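Local coordinates for protein nigritoxine (Vibrio nigripulchritudo, PDB 5M41) that acts as a bacterial toxin against crustaceans and insects and adopts a new fold, by a mechanism that this structure alone does not define, at residues Asn597-Phe606 and Ile694-Met705. Residues are numbered along the deposited sequence; the frame is centred on the assembly and turned at random.
Sequences NHLTLESNAF and IVESMRATAKNM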
loop_
_atom_site.group_PDB
_atom_site.type_symbol
_atom_site.label_atom_id
_atom_site.label_comp_id
_atom_site.label_asym_id
_atom_site.label_seq_id
_atom_site.Cartn_x
_atom_site.Cartn_y
_atom_site.Cartn_z
ATOM N N ASN A 597 -31.175 -18.602 31.006
ATOM C CA ASN A 597 -30.207 -18.475 29.928
ATOM C C ASN A 597 -30.599 -17.327 29.004
ATOM O O ASN A 597 -31.741 -17.271 28.543
ATOM C CB ASN A 597 -30.129 -19.777 29.147
ATOM C CG ASN A 597 -28.987 -19.800 28.143
ATOM O OD1 ASN A 597 -28.074 -18.959 28.171
ATOM N ND2 ASN A 597 -29.023 -20.793 27.249
ATOM N N HIS A 598 -29.685 -16.386 28.777
ATOM C CA HIS A 598 -29.985 -15.238 27.892
ATOM C C HIS A 598 -28.734 -14.613 27.343
ATOM O O HIS A 598 -27.654 -14.757 27.928
ATOM C CB HIS A 598 -30.818 -14.179 28.616
ATOM C CG HIS A 598 -30.102 -13.525 29.775
ATOM N ND1 HIS A 598 -29.999 -14.117 30.999
ATOM C CD2 HIS A 598 -29.444 -12.298 29.873
ATOM C CE1 HIS A 598 -29.305 -13.306 31.830
ATOM N NE2 HIS A 598 -28.970 -12.193 31.141
ATOM N N LEU A 599 -28.877 -13.924 26.208
ATOM C CA LEU A 599 -27.775 -13.190 25.569
ATOM C C LEU A 599 -27.872 -11.728 25.977
ATOM O O LEU A 599 -28.973 -11.155 26.022
ATOM C CB LEU A 599 -27.829 -13.314 24.034
ATOM C CG LEU A 599 -26.633 -12.715 23.260
ATOM C CD1 LEU A 599 -26.279 -13.582 22.064
ATOM C CD2 LEU A 599 -26.876 -11.256 22.845
ATOM N N THR A 600 -26.729 -11.130 26.272
ATOM C CA THR A 600 -26.686 -9.740 26.685
ATOM C C THR A 600 -25.860 -8.923 25.722
ATOM O O THR A 600 -24.748 -9.307 25.379
ATOM C CB THR A 600 -26.094 -9.585 28.093
ATOM O OG1 THR A 600 -27.033 -10.118 29.025
ATOM C CG2 THR A 600 -25.858 -8.103 28.438
ATOM N N LEU A 601 -26.442 -7.811 25.292
ATOM C CA LEU A 601 -25.752 -6.810 24.514
ATOM C C LEU A 601 -25.278 -5.724 25.470
ATOM O O LEU A 601 -26.073 -5.179 26.244
ATOM C CB LEU A 601 -26.711 -6.204 23.469
ATOM C CG LEU A 601 -26.165 -4.976 22.724
ATOM C CD1 LEU A 601 -24.959 -5.336 21.844
ATOM C CD2 LEU A 601 -27.275 -4.300 21.924
ATOM N N GLU A 602 -23.991 -5.409 25.389
ATOM C CA GLU A 602 -23.363 -4.407 26.228
ATOM C C GLU A 602 -23.599 -2.988 25.663
ATOM O O GLU A 602 -22.774 -2.446 24.918
ATOM C CB GLU A 602 -21.877 -4.737 26.363
ATOM C CG GLU A 602 -21.610 -6.047 27.094
ATOM C CD GLU A 602 -20.332 -6.744 26.630
ATOM O OE1 GLU A 602 -19.385 -6.058 26.200
ATOM O OE2 GLU A 602 -20.266 -7.989 26.693
ATOM N N SER A 603 -24.725 -2.405 26.060
ATOM C CA SER A 603 -25.286 -1.218 25.416
ATOM C C SER A 603 -24.307 -0.074 25.258
ATOM O O SER A 603 -24.045 0.360 24.139
ATOM C CB SER A 603 -26.505 -0.740 26.200
ATOM O OG SER A 603 -27.487 -1.752 26.209
ATOM N N ASN A 604 -23.759 0.399 26.373
ATOM C CA ASN A 604 -22.925 1.591 26.357
ATOM C C ASN A 604 -21.558 1.328 25.750
ATOM O O ASN A 604 -20.990 2.221 25.100
ATOM C CB ASN A 604 -22.821 2.231 27.755
ATOM C CG ASN A 604 -24.122 2.910 28.187
ATOM O OD1 ASN A 604 -24.798 3.559 27.392
ATOM N ND2 ASN A 604 -24.472 2.761 29.454
ATOM N N ALA A 605 -21.046 0.108 25.922
ATOM C CA ALA A 605 -19.741 -0.223 25.343
ATOM C C ALA A 605 -19.914 -0.170 23.826
ATOM O O ALA A 605 -19.105 0.452 23.135
ATOM C CB ALA A 605 -19.246 -1.595 25.791
ATOM N N PHE A 606 -20.990 -0.809 23.349
ATOM C CA PHE A 606 -21.316 -0.861 21.928
ATOM C C PHE A 606 -21.575 0.555 21.415
ATOM O O PHE A 606 -20.995 0.969 20.416
ATOM C CB PHE A 606 -22.537 -1.774 21.673
ATOM C CG PHE A 606 -22.896 -1.931 20.200
ATOM C CD1 PHE A 606 -22.135 -2.760 19.350
ATOM C CD2 PHE A 606 -23.992 -1.256 19.656
ATOM C CE1 PHE A 606 -22.466 -2.911 18.004
ATOM C CE2 PHE A 606 -24.324 -1.409 18.310
ATOM C CZ PHE A 606 -23.569 -2.234 17.483
ATOM N N ILE A 694 -17.331 -7.895 14.923
ATOM C CA ILE A 694 -18.466 -7.529 15.777
ATOM C C ILE A 694 -19.613 -8.528 15.563
ATOM O O ILE A 694 -20.218 -9.042 16.524
ATOM C CB ILE A 694 -18.942 -6.100 15.472
ATOM C CG1 ILE A 694 -17.989 -5.066 16.080
ATOM C CG2 ILE A 694 -20.395 -5.874 15.909
ATOM C CD1 ILE A 694 -18.317 -3.647 15.670
ATOM N N VAL A 695 -19.891 -8.791 14.297
ATOM C CA VAL A 695 -20.985 -9.633 13.873
ATOM C C VAL A 695 -20.677 -11.097 14.225
ATOM O O VAL A 695 -21.503 -11.800 14.838
ATOM C CB VAL A 695 -21.243 -9.412 12.357
ATOM C CG1 VAL A 695 -22.099 -10.515 11.763
ATOM C CG2 VAL A 695 -21.929 -8.058 12.148
ATOM N N GLU A 696 -19.491 -11.548 13.846
ATOM C CA GLU A 696 -19.057 -12.914 14.145
ATOM C C GLU A 696 -19.074 -13.183 15.654
ATOM O O GLU A 696 -19.487 -14.259 16.055
ATOM C CB GLU A 696 -17.675 -13.188 13.549
ATOM C CG GLU A 696 -17.094 -14.560 13.860
ATOM C CD GLU A 696 -15.728 -14.768 13.210
ATOM O OE1 GLU A 696 -14.853 -13.879 13.342
ATOM O OE2 GLU A 696 -15.524 -15.820 12.556
ATOM N N SER A 697 -18.658 -12.208 16.476
ATOM C CA SER A 697 -18.772 -12.319 17.949
ATOM C C SER A 697 -20.204 -12.587 18.347
ATOM O O SER A 697 -20.478 -13.449 19.178
ATOM C CB SER A 697 -18.357 -11.032 18.655
ATOM O OG SER A 697 -16.963 -10.883 18.676
ATOM N N MET A 698 -21.122 -11.826 17.761
ATOM C CA MET A 698 -22.529 -11.975 18.104
ATOM C C MET A 698 -23.083 -13.352 17.753
ATOM O O MET A 698 -23.760 -13.975 18.572
ATOM C CB MET A 698 -23.332 -10.857 17.467
ATOM C CG MET A 698 -22.931 -9.526 18.073
ATOM S SD MET A 698 -23.819 -8.195 17.259
ATOM C CE MET A 698 -23.202 -6.806 18.191
ATOM N N ARG A 699 -22.760 -13.815 16.553
ATOM C CA ARG A 699 -23.176 -15.127 16.064
ATOM C C ARG A 699 -22.567 -16.282 16.878
ATOM O O ARG A 699 -23.273 -17.227 17.250
ATOM C CB ARG A 699 -22.829 -15.265 14.573
ATOM C CG ARG A 699 -23.768 -14.486 13.665
ATOM C CD ARG A 699 -23.307 -14.510 12.211
ATOM N NE ARG A 699 -24.210 -13.725 11.366
ATOM C CZ ARG A 699 -23.911 -13.260 10.148
ATOM N NH1 ARG A 699 -22.713 -13.482 9.627
ATOM N NH2 ARG A 699 -24.817 -12.575 9.450
ATOM N N ALA A 700 -21.272 -16.198 17.171
ATOM C CA ALA A 700 -20.612 -17.201 18.024
ATOM C C ALA A 700 -21.244 -17.262 19.431
ATOM O O ALA A 700 -21.409 -18.347 19.993
ATOM C CB ALA A 700 -19.102 -16.953 18.110
ATOM N N THR A 701 -21.615 -16.100 19.978
ATOM C CA THR A 701 -22.191 -16.018 21.316
ATOM C C THR A 701 -23.583 -16.639 21.327
ATOM O O THR A 701 -23.883 -17.439 22.203
ATOM C CB THR A 701 -22.169 -14.571 21.845
ATOM O OG1 THR A 701 -20.807 -14.133 21.960
ATOM C CG2 THR A 701 -22.826 -14.450 23.206
ATOM N N ALA A 702 -24.410 -16.311 20.325
ATOM C CA ALA A 702 -25.736 -16.939 20.156
ATOM C C ALA A 702 -25.615 -18.459 20.076
ATOM O O ALA A 702 -26.351 -19.195 20.744
ATOM C CB ALA A 702 -26.432 -16.406 18.907
ATOM N N LYS A 703 -24.672 -18.920 19.262
ATOM C CA LYS A 703 -24.470 -20.343 19.059
ATOM C C LYS A 703 -24.001 -21.045 20.343
ATOM O O LYS A 703 -24.519 -22.093 20.717
ATOM C CB LYS A 703 -23.452 -20.566 17.942
ATOM C CG LYS A 703 -23.184 -22.032 17.679
ATOM C CD LYS A 703 -22.241 -22.254 16.511
ATOM C CE LYS A 703 -22.037 -23.745 16.301
ATOM N NZ LYS A 703 -21.685 -24.051 14.888
ATOM N N ASN A 704 -23.010 -20.458 21.000
ATOM C CA ASN A 704 -22.430 -21.048 22.198
ATOM C C ASN A 704 -23.424 -21.224 23.363
ATOM O O ASN A 704 -23.255 -22.124 24.170
ATOM C CB ASN A 704 -21.209 -20.252 22.657
ATOM C CG ASN A 704 -20.352 -21.031 23.634
ATOM O OD1 ASN A 704 -19.898 -22.139 23.324
ATOM N ND2 ASN A 704 -20.148 -20.477 24.827
ATOM N N MET A 705 -24.449 -20.376 23.447
ATOM C CA MET A 705 -25.508 -20.516 24.461
ATOM C C MET A 705 -26.599 -21.505 24.014
ATOM O O MET A 705 -27.644 -21.641 24.673
ATOM C CB MET A 705 -26.140 -19.149 24.772
ATOM C CG MET A 705 -26.929 -18.544 23.611
ATOM S SD MET A 705 -27.688 -16.950 24.012
ATOM C CE MET A 705 -29.026 -17.426 25.110
#
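Helix 688-704 packs against one face of a six-stranded antiparallel sheet, where Leu599 and Asn597, on strand 594-601, meet Thr701, Ala702 and Met705. Strand and helix run nearly antiparallel, and the axes of 597-601 and 694-704 come within 9.1 Å. Leu599 turns CD1 into the helix surface, 3.7 Å from Thr701 CG2 and equally close to the backbone N of Ala702. Thr701 OG1 donates to Ser697 O (2.9 Å), which also takes the helical N-H of Thr701 on the other face of its carbonyl plane, and CG2 is left facing Leu599.

Met705, the first residue past the helix, reaches across to the strand. Its SD comes to 3.6 Å from Leu599 CB, and a bend at chi3 (-73°) brings CE beside Asn597 OD1. The amide of Asn597 gives an N-H to the carbonyl just beyond the helix: ND2 lies 3.0 Å from Met705 O, on a lone pair in the carbonyl plane, and also bonds Glu656.

In helix 603-614 the edge of the Phe606 ring meets Ile694 CG2 (4.2 Å from CE1). The extended Met698 brings its CE to 4.0 Å from Phe606 CE1 and also touches Leu601, while Phe670 of helix 667-676 packs on both.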